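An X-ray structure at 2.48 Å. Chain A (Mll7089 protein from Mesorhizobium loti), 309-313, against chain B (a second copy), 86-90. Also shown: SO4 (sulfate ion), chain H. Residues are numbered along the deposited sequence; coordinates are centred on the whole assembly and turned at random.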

# COMPACT_ATOMS: atom_id res chain seq x y z
N ALA A 309 -25.40 2.88 -27.20
CA ALA A 309 -24.26 3.67 -27.67
C ALA A 309 -22.92 3.34 -26.99
O ALA A 309 -21.85 3.53 -27.59
CB ALA A 309 -24.56 5.18 -27.64
N LEU A 310 -22.95 2.86 -25.76
CA LEU A 310 -21.68 2.50 -25.09
C LEU A 310 -21.31 1.10 -25.50
O LEU A 310 -22.18 0.22 -25.55
CB LEU A 310 -21.81 2.57 -23.55
CG LEU A 310 -22.06 3.95 -22.96
CD1 LEU A 310 -22.50 3.79 -21.49
CD2 LEU A 310 -20.84 4.80 -23.08
N PRO A 311 -20.04 0.88 -25.81
CA PRO A 311 -19.65 -0.48 -26.26
C PRO A 311 -19.56 -1.53 -25.13
O PRO A 311 -19.72 -2.72 -25.39
CB PRO A 311 -18.29 -0.23 -26.92
CG PRO A 311 -17.69 0.93 -26.04
CD PRO A 311 -18.88 1.81 -25.77
N GLU A 312 -19.29 -1.09 -23.88
CA GLU A 312 -19.17 -2.02 -22.74
C GLU A 312 -20.49 -2.43 -22.10
O GLU A 312 -20.47 -3.02 -21.01
CB GLU A 312 -18.28 -1.44 -21.64
CG GLU A 312 -18.85 -0.34 -20.86
CD GLU A 312 -18.47 1.00 -21.38
OE1 GLU A 312 -18.53 1.21 -22.60
OE2 GLU A 312 -18.12 1.86 -20.58
N VAL A 313 -21.61 -2.08 -22.76
CA VAL A 313 -22.95 -2.41 -22.23
C VAL A 313 -23.56 -3.50 -23.07
O VAL A 313 -23.65 -3.36 -24.29
CB VAL A 313 -23.93 -1.19 -22.22
CG1 VAL A 313 -25.27 -1.63 -21.73
CG2 VAL A 313 -23.39 -0.02 -21.42
N ARG B 86 -18.61 9.51 -29.66
CA ARG B 86 -18.34 8.08 -29.63
C ARG B 86 -17.36 7.70 -28.57
O ARG B 86 -16.32 8.32 -28.42
CB ARG B 86 -17.82 7.57 -30.94
CG ARG B 86 -17.71 6.05 -30.98
CD ARG B 86 -17.66 5.53 -32.41
NE ARG B 86 -18.95 5.70 -33.06
CZ ARG B 86 -19.18 5.61 -34.37
NH1 ARG B 86 -18.16 5.37 -35.23
NH2 ARG B 86 -20.45 5.74 -34.81
N VAL B 87 -17.76 6.69 -27.80
CA VAL B 87 -16.89 6.00 -26.85
C VAL B 87 -16.48 4.73 -27.57
O VAL B 87 -17.33 3.90 -27.92
CB VAL B 87 -17.62 5.70 -25.54
CG1 VAL B 87 -16.71 4.96 -24.58
CG2 VAL B 87 -18.19 6.96 -24.92
N ASN B 88 -15.20 4.62 -27.87
CA ASN B 88 -14.58 3.45 -28.48
C ASN B 88 -13.83 2.64 -27.45
O ASN B 88 -13.36 3.18 -26.48
CB ASN B 88 -13.56 3.88 -29.55
CG ASN B 88 -14.20 4.45 -30.77
OD1 ASN B 88 -14.96 3.78 -31.47
ND2 ASN B 88 -13.90 5.70 -31.04
N ARG B 89 -13.65 1.36 -27.69
CA ARG B 89 -12.92 0.55 -26.72
C ARG B 89 -11.45 0.61 -27.05
O ARG B 89 -11.10 0.60 -28.23
CB ARG B 89 -13.44 -0.90 -26.64
CG ARG B 89 -14.30 -1.16 -25.35
CD ARG B 89 -14.45 -2.68 -25.01
NE ARG B 89 -15.08 -3.44 -26.09
CZ ARG B 89 -16.31 -3.97 -26.05
NH1 ARG B 89 -17.05 -3.87 -24.96
NH2 ARG B 89 -16.77 -4.59 -27.11
N PRO B 90 -10.60 0.69 -25.99
CA PRO B 90 -9.17 0.99 -26.05
C PRO B 90 -8.43 0.11 -27.02
O PRO B 90 -8.04 0.59 -28.10
CB PRO B 90 -8.69 0.78 -24.60
CG PRO B 90 -9.88 1.06 -23.79
CD PRO B 90 -11.03 0.47 -24.59
S SO4 H . -11.13 8.20 -29.97
O1 SO4 H . -9.87 7.80 -29.30
O2 SO4 H . -11.84 9.42 -29.39
O3 SO4 H . -10.86 8.52 -31.43
O4 SO4 H . -12.08 7.06 -29.74
O HOH W 1 -20.63 5.99 -28.01

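Chain A enters this contact as a helix gives out. A:Ala309 is still helical (phi/psi -86/-28), and A:Ala309 CB, lying sideways to the other stretch, comes no closer to it than 7.0 Å, at B:Val87 N. Its carbonyl nevertheless takes part through solvent: a water donates to A:Ala309 O at 2.8 Å and accepts from B:Val87 N at 3.0 Å. Both links are hydrogen bonds of sound geometry, so one molecule joins the carbonyl of the last helical residue before A:Leu310 to a backbone amide of the second copy.

A:Leu310 is the first residue to leave helical geometry, its psi swinging to 137°, and it opens a type I beta turn that closes at A:Val313. Its CA-to-CB bond runs sideways to chain B, but the m,t rotamer (chi1 -65°, chi2 166°) brings the end of the side chain nearer. A:Leu310 CD2 lies 3.9 Å from B:Val87 CG2, an ordinary van der Waals separation for two methyl groups. A:Leu310 CA and B:Val87 CA are 6.2 Å apart.

A:Pro311 gives the largest covered area of any residue in either stretch, 80 Å² of a contact that buries 267 Å² with both sides summed. Its CB points toward chain B, and its ring touches several parts of that stretch. A:Pro311 CD sits 3.4 Å from B:Val87 O and 4.0 Å from B:Val87 CG1, so B:Val87 meets both A:Leu310 and the proline. Farther along, A:Pro311 CG is 4.0 Å from B:Arg89 CG, while A:Pro311 CB lies over one face of the B:Arg89 guanidinium. The same arginine brings NH1 to 2.9 Å from A:Pro311 O, a close polar approach whose geometry does not settle whether a hydrogen bond forms.

Between these two partners, B:Asn88 turns its CB away and loses just 2 Å² to chain A. Its side chain instead donates from ND2 to sulfate O4 at 2.6 Å, with a nearly straight N-H...O angle of 168°; the ion probably comes from the crystallisation liquor.

A:Glu312 meets B:Arg89 without a salt bridge. The nearest atoms are A:Glu312 CA and B:Arg89 NH1, at 3.6 Å, and the closest side-chain approach, A:Glu312 CB to B:Arg89 NH1, is 4.3 Å. The carboxylate oxygens are more distant still, so the opposite charges are not directly paired. At A:Val313 the contact has ended: none of its surface is covered, and the nearest approach of its side chain is A:Val313 CB to B:Arg89 NH1, at 7.9 Å.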